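Side-chain contacts in 14-3-3 protein (Cryptosporidium parvum, PDB 3EFZ), which probably binds phosphoserine-containing partner proteins in cell regulation, as a dimeric member of the 14-3-3 family: residues B[100-103]-B[104-108]; B[107-110]-B[111-115]. All blocks are in the same frame, centred on the assembly; numbering follows the deposited sequence.

Contact 1 of 2, residues B[100-103]-B[104-108]; sequences NEFI and QVIED
Phe102 CG stands anti to its backbone nitrogen and beside the carbonyl carbon (chi1 179°), whereas Ile106 CG1 lies beside its own nitrogen (chi1 -68°) and points back toward Phe102, one turn earlier. Ring atom CE2 of Phe102 comes to 3.8 Å from Ile106 CG1. The approach is oblique. The Phe102 ring also has CD1 of its neighbour Ile103 at its edge.

Ile103 and Glu107 pair one residue on. The CG2 branch of Ile103 touches Glu107 OE2 at 3.8 Å, a van der Waals contact between a methyl and one carboxylate oxygen. Glu107 CG folds back over the backbone, 3.2 Å from Ile103 O. The backbone is held by i to i+4 bonds. Gln104 N donates to Asn100 O at 2.9 Å, and Glu107 N donates to Ile103 O, also at 2.9 Å.

Gln104 bends at its second torsion, and its amide reaches along the helix. NE2 donates to Asp108 OD1 at 3.0 Å with an N-H...O angle of 158°. The oxygen lies near the amide plane, but the donor sits above the carboxylate plane. The other end of the amide, OE1, accepts a hydrogen bond from Lys96.

Phe102 packs on Leu92 of the second subunit, and Ile103 on Phe102 of that subunit. This start of helix 100-131 therefore has an apolar side at the dimer interface and a polar side where Gln104 links Lys96 to Asp108. With both ends bonded, the Gln104 amide is fixed in rotation.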
loop_
_atom_site.group_PDB
_atom_site.type_symbol
_atom_site.label_atom_id
_atom_site.label_comp_id
_atom_site.label_asym_id
_atom_site.label_seq_id
_atom_site.Cartn_x
_atom_site.Cartn_y
_atom_site.Cartn_z
ATOM N N ASN B 100 9.519 27.717 5.149
ATOM C CA ASN B 100 8.213 27.756 4.501
ATOM C C ASN B 100 8.001 26.662 3.443
ATOM O O ASN B 100 7.068 25.848 3.545
ATOM C CB ASN B 100 7.941 29.148 3.921
ATOM C CG ASN B 100 6.486 29.334 3.545
ATOM O OD1 ASN B 100 5.718 29.938 4.290
ATOM N ND2 ASN B 100 6.090 28.770 2.409
ATOM N N GLU B 101 8.887 26.660 2.451
ATOM C CA GLU B 101 8.731 25.845 1.261
ATOM C C GLU B 101 8.703 24.359 1.555
ATOM O O GLU B 101 7.925 23.624 0.952
ATOM C CB GLU B 101 9.835 26.143 0.241
ATOM C CG GLU B 101 9.831 25.118 -0.873
ATOM C CD GLU B 101 10.735 25.460 -2.009
ATOM O OE1 GLU B 101 10.518 24.859 -3.092
ATOM O OE2 GLU B 101 11.647 26.305 -1.836
ATOM N N PHE B 102 9.562 23.905 2.466
ATOM C CA PHE B 102 9.570 22.497 2.844
ATOM C C PHE B 102 8.241 22.066 3.517
ATOM O O PHE B 102 7.687 20.996 3.226
ATOM C CB PHE B 102 10.747 22.191 3.766
ATOM C CG PHE B 102 10.784 20.747 4.216
ATOM C CD1 PHE B 102 11.441 19.783 3.455
ATOM C CD2 PHE B 102 10.120 20.352 5.374
ATOM C CE1 PHE B 102 11.442 18.421 3.858
ATOM C CE2 PHE B 102 10.109 19.013 5.777
ATOM C CZ PHE B 102 10.800 18.054 5.017
ATOM N N ILE B 103 7.763 22.893 4.438
ATOM C CA ILE B 103 6.568 22.588 5.223
ATOM C C ILE B 103 5.296 22.651 4.356
ATOM O O ILE B 103 4.356 21.879 4.563
ATOM C CB ILE B 103 6.469 23.481 6.469
ATOM C CG1 ILE B 103 7.670 23.245 7.398
ATOM C CG2 ILE B 103 5.138 23.227 7.228
ATOM C CD1 ILE B 103 7.685 21.868 8.065
ATOM N N GLN B 104 5.326 23.524 3.349
ATOM C CA GLN B 104 4.269 23.624 2.334
ATOM C C GLN B 104 4.163 22.368 1.479
ATOM O O GLN B 104 3.071 21.958 1.128
ATOM C CB GLN B 104 4.484 24.843 1.427
ATOM C CG GLN B 104 3.290 25.150 0.528
ATOM C CD GLN B 104 2.076 25.602 1.322
ATOM O OE1 GLN B 104 2.099 26.659 1.962
ATOM N NE2 GLN B 104 1.022 24.784 1.320
ATOM N N VAL B 105 5.297 21.762 1.142
ATOM C CA VAL B 105 5.293 20.520 0.364
ATOM C C VAL B 105 4.640 19.434 1.201
ATOM O O VAL B 105 3.824 18.672 0.698
ATOM C CB VAL B 105 6.721 20.137 -0.104
ATOM C CG1 VAL B 105 6.748 18.728 -0.704
ATOM C CG2 VAL B 105 7.235 21.169 -1.092
ATOM N N ILE B 106 4.983 19.405 2.490
ATOM C CA ILE B 106 4.421 18.475 3.464
ATOM C C ILE B 106 2.903 18.656 3.611
ATOM O O ILE B 106 2.155 17.671 3.579
ATOM C CB ILE B 106 5.159 18.571 4.831
ATOM C CG1 ILE B 106 6.600 18.057 4.692
ATOM C CG2 ILE B 106 4.425 17.788 5.927
ATOM C CD1 ILE B 106 6.702 16.509 4.489
ATOM N N GLU B 107 2.467 19.905 3.729
ATOM C CA GLU B 107 1.049 20.273 3.795
ATOM C C GLU B 107 0.278 19.859 2.545
ATOM O O GLU B 107 -0.848 19.352 2.647
ATOM C CB GLU B 107 0.904 21.780 4.022
ATOM C CG GLU B 107 1.246 22.186 5.448
ATOM C CD GLU B 107 1.122 23.669 5.711
ATOM O OE1 GLU B 107 0.625 24.402 4.826
ATOM O OE2 GLU B 107 1.507 24.101 6.826
ATOM N N ASP B 108 0.889 20.076 1.377
ATOM C CA ASP B 108 0.263 19.734 0.088
ATOM C C ASP B 108 0.051 18.219 -0.077
ATOM O O ASP B 108 -1.003 17.782 -0.551
ATOM C CB ASP B 108 1.096 20.267 -1.080
ATOM C CG ASP B 108 1.025 21.767 -1.222
ATOM O OD1 ASP B 108 0.367 22.451 -0.398
ATOM O OD2 ASP B 108 1.650 22.267 -2.179
#

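Contact 2 of 2, residues B[107-110]-B[111-115]; sequences EDIK and RDFEE
Four i to i+4 backbone bonds carry helix 100-131 through residues 107-114, from Arg111 N to Glu107 O at 3.1 Å through Glu114 N to Lys110 O at 2.9 Å. On one side Ile109 and Phe113 lie alongside each other. Ile109 CG2 sits over one ring face in a CH-pi contact, 3.9 Å from the ring centroid and 17° off the normal. The Phe113 ring also meets the ring of Phe113 of the second subunit, their planes at about 45°.

Arg111 bends at its third torsion, which turns its guanidinium back toward Asp108. NH1 makes a salt bridge to Asp108 OD1 at 3.2 Å. The oxygen lies at the guanidinium edge, near its plane, yet the two planar groups are 68° apart. Asp108 OD1 also accepts from Gln104 NE2. Glu107 O lies over one guanidinium face.

Lys110 and Glu114 run side by side. Lys110 CE is 3.9 Å from Glu114 OE1, but NZ stays 4.7 Å from that oxygen, beyond a salt bridge. Glu114 lies about 7 Å, side chain to side chain, from Arg79, predicted to contact phosphoserine of partner proteins. Ile109 and Phe113 thus bring apolar surface to the dimer interface, while Arg111 and Asp108 probably stabilise each other's charges.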
loop_
_atom_site.group_PDB
_atom_site.type_symbol
_atom_site.label_atom_id
_atom_site.label_comp_id
_atom_site.label_asym_id
_atom_site.label_seq_id
_atom_site.Cartn_x
_atom_site.Cartn_y
_atom_site.Cartn_z
ATOM N N GLU B 107 2.467 19.905 3.729
ATOM C CA GLU B 107 1.049 20.273 3.795
ATOM C C GLU B 107 0.278 19.859 2.545
ATOM O O GLU B 107 -0.848 19.352 2.647
ATOM C CB GLU B 107 0.904 21.780 4.022
ATOM C CG GLU B 107 1.246 22.186 5.448
ATOM C CD GLU B 107 1.122 23.669 5.711
ATOM O OE1 GLU B 107 0.625 24.402 4.826
ATOM O OE2 GLU B 107 1.507 24.101 6.826
ATOM N N ASP B 108 0.889 20.076 1.377
ATOM C CA ASP B 108 0.263 19.734 0.088
ATOM C C ASP B 108 0.051 18.219 -0.077
ATOM O O ASP B 108 -1.003 17.782 -0.551
ATOM C CB ASP B 108 1.096 20.267 -1.080
ATOM C CG ASP B 108 1.025 21.767 -1.222
ATOM O OD1 ASP B 108 0.367 22.451 -0.398
ATOM O OD2 ASP B 108 1.650 22.267 -2.179
ATOM N N ILE B 109 1.067 17.444 0.304
ATOM C CA ILE B 109 0.997 15.968 0.308
ATOM C C ILE B 109 -0.079 15.449 1.259
ATOM O O ILE B 109 -0.816 14.508 0.926
ATOM C CB ILE B 109 2.385 15.329 0.643
ATOM C CG1 ILE B 109 3.362 15.569 -0.507
ATOM C CG2 ILE B 109 2.256 13.830 0.994
ATOM C CD1 ILE B 109 4.812 15.460 -0.140
ATOM N N LYS B 110 -0.171 16.062 2.442
ATOM C CA LYS B 110 -1.165 15.697 3.454
ATOM C C LYS B 110 -2.602 15.897 2.950
ATOM O O LYS B 110 -3.449 15.027 3.119
ATOM C CB LYS B 110 -0.949 16.512 4.744
ATOM C CG LYS B 110 -1.873 16.079 5.894
ATOM C CD LYS B 110 -2.000 17.113 7.010
ATOM C CE LYS B 110 -2.719 16.483 8.191
ATOM N NZ LYS B 110 -2.810 17.375 9.367
ATOM N N ARG B 111 -2.856 17.065 2.355
ATOM C CA ARG B 111 -4.135 17.447 1.749
ATOM C C ARG B 111 -4.536 16.480 0.635
ATOM O O ARG B 111 -5.662 15.971 0.614
ATOM C CB ARG B 111 -3.991 18.862 1.186
ATOM C CG ARG B 111 -5.258 19.609 0.893
ATOM C CD ARG B 111 -4.901 21.038 0.515
ATOM N NE ARG B 111 -4.593 21.856 1.699
ATOM C CZ ARG B 111 -3.389 22.325 2.044
ATOM N NH1 ARG B 111 -2.312 22.102 1.289
ATOM N NH2 ARG B 111 -3.277 23.039 3.164
ATOM N N ASP B 112 -3.604 16.229 -0.281
ATOM C CA ASP B 112 -3.789 15.274 -1.361
ATOM C C ASP B 112 -4.041 13.849 -0.858
ATOM O O ASP B 112 -4.888 13.155 -1.377
ATOM C CB ASP B 112 -2.538 15.240 -2.244
ATOM C CG ASP B 112 -2.371 16.488 -3.080
ATOM O OD1 ASP B 112 -3.282 17.356 -3.093
ATOM O OD2 ASP B 112 -1.314 16.586 -3.742
ATOM N N PHE B 113 -3.281 13.426 0.139
ATOM C CA PHE B 113 -3.344 12.050 0.636
ATOM C C PHE B 113 -4.654 11.845 1.378
ATOM O O PHE B 113 -5.283 10.800 1.274
ATOM C CB PHE B 113 -2.127 11.754 1.523
ATOM C CG PHE B 113 -0.921 11.216 0.776
ATOM C CD1 PHE B 113 -0.514 11.763 -0.449
ATOM C CD2 PHE B 113 -0.183 10.160 1.313
ATOM C CE1 PHE B 113 0.585 11.246 -1.134
ATOM C CE2 PHE B 113 0.937 9.636 0.656
ATOM C CZ PHE B 113 1.333 10.186 -0.573
ATOM N N GLU B 114 -5.071 12.864 2.120
ATOM C CA GLU B 114 -6.348 12.853 2.811
ATOM C C GLU B 114 -7.547 12.924 1.855
ATOM O O GLU B 114 -8.536 12.249 2.103
ATOM C CB GLU B 114 -6.413 13.927 3.933
ATOM C CG GLU B 114 -5.357 13.691 5.032
ATOM C CD GLU B 114 -5.656 14.342 6.366
ATOM O OE1 GLU B 114 -6.025 15.531 6.411
ATOM O OE2 GLU B 114 -5.500 13.650 7.398
ATOM N N GLU B 115 -7.465 13.727 0.776
ATOM C CA GLU B 115 -8.486 13.736 -0.290
ATOM C C GLU B 115 -8.660 12.290 -0.796
ATOM O O GLU B 115 -9.765 11.799 -0.880
ATOM C CB GLU B 115 -8.132 14.718 -1.443
ATOM C CG GLU B 115 -8.512 16.216 -1.169
ATOM C CD GLU B 115 -7.870 17.288 -2.114
ATOM O OE1 GLU B 115 -8.220 18.496 -1.960
ATOM O OE2 GLU B 115 -7.029 16.952 -2.998
#

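How the contacts relate
After helices 32-54 and 63-81, the chain passes through the short helices 83-87 and 89-94 before helix 100-131 begins with contact 1. Contact 2 begins on the last two residues of contact 1, Glu107 and Asp108. Each spans neighbouring turns of the same helix, so neither closes a loop, and they follow in series without crossing. Their centres are 11 Å apart. Contact 1 joins the helix start to the preceding loop at Glu95 and Lys96. Contact 2 faces the end of helix 63-81 and helix 83-87 of its own chain. Both reach the second subunit, making this part of the helix a piece of the dimer interface.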